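Local coordinates for DUF3298 domain-containing protein (Pseudomonas aeruginosa, PDB 4E72) that is of unknown function but belongs to the DUF3298 family and is made with a lipoprotein-type signal, so is probably exported from the cytoplasm, at residues Tyr194-Tyr199 and Pro204-Pro209; Lys154-Ala159 and Tyr199-Pro204. One frame throughout, in Å; residues are numbered along the deposited sequence. Where two conformers were deposited one is given.

Interaction 1 of 2, residues Tyr194-Tyr199 and Pro204-Pro209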
loop_
_atom_site.group_PDB
_atom_site.type_symbol
_atom_site.label_atom_id
_atom_site.label_comp_id
_atom_site.label_asym_id
_atom_site.label_seq_id
_atom_site.Cartn_x
_atom_site.Cartn_y
_atom_site.Cartn_z
ATOM N N TYR A 194 13.035 -4.719 2.319
ATOM C CA TYR A 194 14.236 -5.111 1.597
ATOM C C TYR A 194 14.472 -4.309 0.301
ATOM O O TYR A 194 15.095 -4.835 -0.608
ATOM C CB TYR A 194 14.154 -6.630 1.276
ATOM C CG TYR A 194 15.479 -7.349 1.249
ATOM C CD1 TYR A 194 16.220 -7.532 2.417
ATOM C CD2 TYR A 194 15.949 -7.935 0.078
ATOM C CE1 TYR A 194 17.410 -8.255 2.411
ATOM C CE2 TYR A 194 17.121 -8.687 0.066
ATOM C CZ TYR A 194 17.863 -8.820 1.229
ATOM O OH TYR A 194 19.061 -9.487 1.203
ATOM N N SER A 195 14.032 -3.029 0.220
ATOM C CA SER A 195 14.296 -2.225 -0.980
ATOM C C SER A 195 15.306 -1.121 -0.679
ATOM O O SER A 195 16.217 -0.928 -1.475
ATOM C CB SER A 195 13.012 -1.634 -1.554
ATOM O OG SER A 195 12.333 -0.865 -0.586
ATOM N N ILE A 196 15.134 -0.382 0.455
ATOM C CA ILE A 196 16.030 0.688 0.903
ATOM C C ILE A 196 16.540 0.412 2.336
ATOM O O ILE A 196 17.239 1.258 2.922
ATOM C CB ILE A 196 15.405 2.120 0.782
ATOM C CG1 ILE A 196 14.072 2.266 1.596
ATOM C CG2 ILE A 196 15.287 2.557 -0.699
ATOM C CD1 ILE A 196 13.722 3.693 2.030
ATOM N N ALA A 197 16.209 -0.770 2.897
ATOM C CA ALA A 197 16.632 -1.144 4.257
ATOM C C ALA A 197 16.441 -2.624 4.488
ATOM O O ALA A 197 15.576 -3.195 3.843
ATOM C CB ALA A 197 15.823 -0.355 5.290
ATOM N N PRO A 198 17.099 -3.245 5.494
ATOM C CA PRO A 198 16.809 -4.670 5.788
ATOM C C PRO A 198 15.397 -4.831 6.349
ATOM O O PRO A 198 14.772 -3.836 6.736
ATOM C CB PRO A 198 17.865 -5.053 6.851
ATOM C CG PRO A 198 18.872 -3.960 6.842
ATOM C CD PRO A 198 18.152 -2.710 6.386
ATOM N N TYR A 199 14.904 -6.075 6.423
ATOM C CA TYR A 199 13.570 -6.432 6.954
ATOM C C TYR A 199 13.321 -5.903 8.368
ATOM O O TYR A 199 12.184 -5.582 8.681
ATOM C CB TYR A 199 13.389 -7.952 6.954
ATOM C CG TYR A 199 12.683 -8.494 5.733
ATOM C CD1 TYR A 199 13.363 -8.675 4.533
ATOM C CD2 TYR A 199 11.350 -8.891 5.794
ATOM C CE1 TYR A 199 12.709 -9.150 3.395
ATOM C CE2 TYR A 199 10.696 -9.410 4.672
ATOM C CZ TYR A 199 11.374 -9.521 3.468
ATOM O OH TYR A 199 10.741 -10.026 2.354
ATOM N N PRO A 204 9.827 1.150 5.346
ATOM C CA PRO A 204 10.150 2.561 5.609
ATOM C C PRO A 204 9.176 3.545 4.963
ATOM O O PRO A 204 8.704 3.333 3.839
ATOM C CB PRO A 204 11.562 2.731 5.030
ATOM C CG PRO A 204 12.131 1.354 4.965
ATOM C CD PRO A 204 10.965 0.449 4.720
ATOM N N GLU A 205 8.852 4.598 5.716
ATOM C CA GLU A 205 7.974 5.680 5.261
ATOM C C GLU A 205 8.736 6.978 5.192
ATOM O O GLU A 205 9.220 7.471 6.216
ATOM C CB GLU A 205 6.728 5.856 6.155
ATOM C CG GLU A 205 5.651 4.816 5.901
ATOM C CD GLU A 205 4.326 5.012 6.621
ATOM O OE1 GLU A 205 4.089 6.110 7.176
ATOM O OE2 GLU A 205 3.508 4.066 6.606
ATOM N N LEU A 206 8.855 7.505 3.963
ATOM C CA LEU A 206 9.478 8.791 3.683
ATOM C C LEU A 206 8.388 9.841 3.643
ATOM O O LEU A 206 7.287 9.554 3.137
ATOM C CB LEU A 206 10.240 8.739 2.346
ATOM C CG LEU A 206 11.760 8.513 2.393
ATOM C CD1 LEU A 206 12.135 7.239 3.141
ATOM C CD2 LEU A 206 12.322 8.464 0.995
ATOM N N LYS A 207 8.671 11.037 4.177
ATOM C CA LYS A 207 7.683 12.107 4.182
ATOM C C LYS A 207 8.214 13.324 3.466
ATOM O O LYS A 207 9.247 13.884 3.873
ATOM C CB LYS A 207 7.257 12.484 5.621
ATOM C CG LYS A 207 6.872 11.318 6.522
ATOM C CD LYS A 207 5.462 10.813 6.285
ATOM C CE LYS A 207 5.204 9.571 7.113
ATOM N NZ LYS A 207 3.796 9.112 7.006
ATOM N N ILE A 208 7.514 13.746 2.399
ATOM C CA ILE A 208 7.886 14.977 1.706
ATOM C C ILE A 208 6.905 16.043 2.131
ATOM O O ILE A 208 5.715 15.906 1.838
ATOM C CB ILE A 208 7.998 14.921 0.167
ATOM C CG1 ILE A 208 8.863 13.742 -0.332
ATOM C CG2 ILE A 208 8.506 16.270 -0.376
ATOM C CD1 ILE A 208 8.456 13.269 -1.731
ATOM N N PRO A 209 7.374 17.122 2.796
ATOM C CA PRO A 209 6.452 18.221 3.146
ATOM C C PRO A 209 5.849 18.865 1.899
ATOM O O PRO A 209 6.580 19.131 0.946
ATOM C CB PRO A 209 7.349 19.212 3.917
ATOM C CG PRO A 209 8.549 18.404 4.362
ATOM C CD PRO A 209 8.757 17.428 3.229
#

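Interaction 2 of 2, residues Lys154-Ala159 and Tyr199-Pro204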
loop_
_atom_site.group_PDB
_atom_site.type_symbol
_atom_site.label_atom_id
_atom_site.label_comp_id
_atom_site.label_asym_id
_atom_site.label_seq_id
_atom_site.Cartn_x
_atom_site.Cartn_y
_atom_site.Cartn_z
ATOM N N LYS A 154 17.210 11.493 2.975
ATOM C CA LYS A 154 18.278 12.041 3.817
ATOM C C LYS A 154 17.738 12.363 5.214
ATOM O O LYS A 154 18.385 12.008 6.204
ATOM C CB LYS A 154 18.932 13.270 3.167
ATOM C CG LYS A 154 19.565 12.963 1.814
ATOM C CD LYS A 154 21.082 12.969 1.843
ATOM C CE LYS A 154 21.666 13.139 0.454
ATOM N NZ LYS A 154 21.346 14.473 -0.134
ATOM N N ALA A 155 16.508 12.923 5.290
ATOM C CA ALA A 155 15.849 13.207 6.562
ATOM C C ALA A 155 15.554 11.906 7.313
ATOM O O ALA A 155 15.762 11.862 8.514
ATOM C CB ALA A 155 14.572 13.999 6.338
ATOM N N TRP A 156 15.111 10.847 6.602
ATOM C CA TRP A 156 14.815 9.517 7.148
ATOM C C TRP A 156 16.094 8.855 7.689
ATOM O O TRP A 156 16.042 8.217 8.742
ATOM C CB TRP A 156 14.150 8.621 6.091
ATOM C CG TRP A 156 13.871 7.225 6.562
ATOM C CD1 TRP A 156 12.779 6.796 7.252
ATOM C CD2 TRP A 156 14.712 6.070 6.383
ATOM N NE1 TRP A 156 12.899 5.456 7.545
ATOM C CE2 TRP A 156 14.082 4.989 7.035
ATOM C CE3 TRP A 156 15.947 5.852 5.745
ATOM C CZ2 TRP A 156 14.639 3.705 7.067
ATOM C CZ3 TRP A 156 16.506 4.580 5.789
ATOM C CH2 TRP A 156 15.848 3.521 6.428
ATOM N N LEU A 157 17.231 8.997 6.969
ATOM C CA LEU A 157 18.530 8.469 7.416
ATOM C C LEU A 157 18.953 9.119 8.752
ATOM O O LEU A 157 19.374 8.409 9.672
ATOM C CB LEU A 157 19.635 8.701 6.361
ATOM C CG LEU A 157 19.577 7.859 5.083
ATOM C CD1 LEU A 157 20.472 8.476 3.995
ATOM C CD2 LEU A 157 19.929 6.379 5.358
ATOM N N LEU A 158 18.855 10.479 8.826
ATOM C CA LEU A 158 19.181 11.307 9.992
ATOM C C LEU A 158 18.295 10.924 11.177
ATOM O O LEU A 158 18.802 10.781 12.283
ATOM C CB LEU A 158 19.057 12.826 9.668
ATOM C CG LEU A 158 19.512 13.807 10.779
ATOM C CD1 LEU A 158 20.977 13.641 11.109
ATOM C CD2 LEU A 158 19.287 15.240 10.380
ATOM N N ALA A 159 16.988 10.699 10.936
ATOM C CA ALA A 159 16.038 10.297 11.981
ATOM C C ALA A 159 16.384 8.908 12.556
ATOM O O ALA A 159 16.111 8.635 13.727
ATOM C CB ALA A 159 14.621 10.292 11.413
ATOM N N TYR A 199 14.904 -6.075 6.423
ATOM C CA TYR A 199 13.570 -6.432 6.954
ATOM C C TYR A 199 13.321 -5.903 8.368
ATOM O O TYR A 199 12.184 -5.582 8.681
ATOM C CB TYR A 199 13.389 -7.952 6.954
ATOM C CG TYR A 199 12.683 -8.494 5.733
ATOM C CD1 TYR A 199 13.363 -8.675 4.533
ATOM C CD2 TYR A 199 11.350 -8.891 5.794
ATOM C CE1 TYR A 199 12.709 -9.150 3.395
ATOM C CE2 TYR A 199 10.696 -9.410 4.672
ATOM C CZ TYR A 199 11.374 -9.521 3.468
ATOM O OH TYR A 199 10.741 -10.026 2.354
ATOM N N SER A 200 14.366 -5.797 9.217
ATOM C CA SER A 200 14.240 -5.244 10.575
ATOM C C SER A 200 13.630 -3.816 10.579
ATOM O O SER A 200 12.944 -3.460 11.538
ATOM C CB SER A 200 15.591 -5.217 11.272
ATOM O OG SER A 200 16.513 -4.424 10.542
ATOM N N TYR A 201 13.850 -3.021 9.506
ATOM C CA TYR A 201 13.284 -1.657 9.383
ATOM C C TYR A 201 11.845 -1.691 8.818
ATOM O O TYR A 201 11.248 -0.638 8.602
ATOM C CB TYR A 201 14.184 -0.766 8.507
ATOM C CG TYR A 201 15.499 -0.413 9.170
ATOM C CD1 TYR A 201 16.569 -1.302 9.160
ATOM C CD2 TYR A 201 15.661 0.797 9.838
ATOM C CE1 TYR A 201 17.770 -1.000 9.800
ATOM C CE2 TYR A 201 16.854 1.106 10.500
ATOM C CZ TYR A 201 17.913 0.211 10.462
ATOM O OH TYR A 201 19.101 0.521 11.083
ATOM N N ALA A 202 11.299 -2.906 8.577
ATOM C CA ALA A 202 9.951 -3.177 8.059
ATOM C C ALA A 202 9.697 -2.447 6.721
ATOM O O ALA A 202 10.434 -2.660 5.754
ATOM C CB ALA A 202 8.895 -2.799 9.103
ATOM N N HIS A 203 8.696 -1.557 6.690
ATOM C CA HIS A 203 8.309 -0.825 5.489
ATOM C C HIS A 203 8.596 0.656 5.695
ATOM O O HIS A 203 7.727 1.349 6.228
ATOM C CB HIS A 203 6.825 -1.102 5.179
ATOM C CG HIS A 203 6.574 -2.520 4.782
ATOM N ND1 HIS A 203 5.979 -3.422 5.650
ATOM C CD2 HIS A 203 6.899 -3.167 3.637
ATOM C CE1 HIS A 203 5.971 -4.579 5.009
ATOM N NE2 HIS A 203 6.475 -4.461 3.778
ATOM N N PRO A 204 9.827 1.150 5.346
ATOM C CA PRO A 204 10.150 2.561 5.609
ATOM C C PRO A 204 9.176 3.545 4.963
ATOM O O PRO A 204 8.704 3.333 3.839
ATOM C CB PRO A 204 11.562 2.731 5.030
ATOM C CG PRO A 204 12.131 1.354 4.965
ATOM C CD PRO A 204 10.965 0.449 4.720
#

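Interaction 1 of 2, residues Tyr194-Tyr199 and Pro204-Pro209
Ile-196 reaches Pro-204 because its first torsion, 58°, leaves CG1 flanked by its own N and C, while the extended second torsion, 155°, carries CD1 outward to the start of strand 205-208. The methyl CD1 lies 3.8 Å from Pro-204 CB, and CG1 runs along the same ring, 4.0 Å from Pro-204 CG, the isoleucine chain and the proline ring lying antiparallel alongside one another. A long, branched aliphatic chain suits this place, since one residue can lie against a rigid ring and still extend toward the next inward-facing residue of the strand. That residue is Leu-206, modelled in two conformers; in one of them its CD1 comes near Ile-196 CD1, a tentative contact. Ala-197 adds a small methyl that fills the place beside the proline, its CB 4.1 Å from Pro-204 CG, and Phe-168 of helix 166-171 also touches it. All four residues are buried and apolar, and the contact is made by van der Waals packing.

Glu-205 and Lys-207 take no part in this apolar cluster. Lys-207 NZ forms a salt bridge with Glu-205 OE1 at 3.0 Å, approaching from the anti side and 26° out of the carboxylate plane, while Glu-205 OE2 is paired with Arg-92 and Lys-190. Tyr-191 packs against Ile-196. The arrangement is that of an antiparallel beta hairpin with a long connection: the loop leaving strand 187-190 folds back so that Ile-196 and Ala-197 cover Pro-204, at the entry to strand 205-208, an edge strand of the three-stranded sheet.

Interaction 2 of 2, residues Lys154-Ala159 and Tyr199-Pro204
Trp-156 projects from helix 142-159 onto Pro-204 and Tyr-201, a helix-to-loop contact beside the small antiparallel sheet in the DUF3298 region. Its CG stands anti to the backbone N (chi1 178°), which swings the indole off the helix toward the connection between strands 187-190 and 205-208. The close-fitting part lies against the proline, and the two side chains meet at a slant. Pro-204 CB sits 3.8 Å from Trp-156 CZ2 and 3.9 Å from both Trp-156 CE2 and Trp-156 NE1, so it meets the N-H side of the indole, from NE1 across the fusion atom CE2 to CZ2. A broad, flat indole suits a place where helix and loop are bridged by one side chain, and the closed, rigid ring of proline methylenes offers it a firm apolar surface.

Toward Tyr-201 the fit is looser and the setting more open. This residue ends the short 3-10 turn 199-201, closed by the bond from Ala-202 N to Tyr-199 O at 2.8 Å. Both aromatic residues remain partly exposed, whereas Pro-204 is buried. A tyrosine is apt at such a margin, because its ring carbons can pack while its hydroxyl tolerates water. The tyrosine touches the indole through one ring carbon, CD2, which lies 4.1 Å from Trp-156 CZ2.

How the interactions relate
Interactions 1 and 2 form one continuous apolar cluster, with centres about 5 Å apart. Pro-204 serves both, taking the aliphatic side chains of 194-199 and the indole of 154-159. The two contacts also meet directly, since Ala-197 CB lies 4.0 Å from Trp-156 CH2. At the border of the cluster a backbone carbonyl packs on the indole, with Glu-205 O 3.8 Å from Trp-156 CD1. Along the chain 154-159 comes first, followed by 194-199, 199-204 and 204-209. Interaction 1 folds the connection before strand 205-208 on itself; interaction 2 ties that same connection to helix 142-159. The protein's function is unknown, and no role is assigned to the cluster.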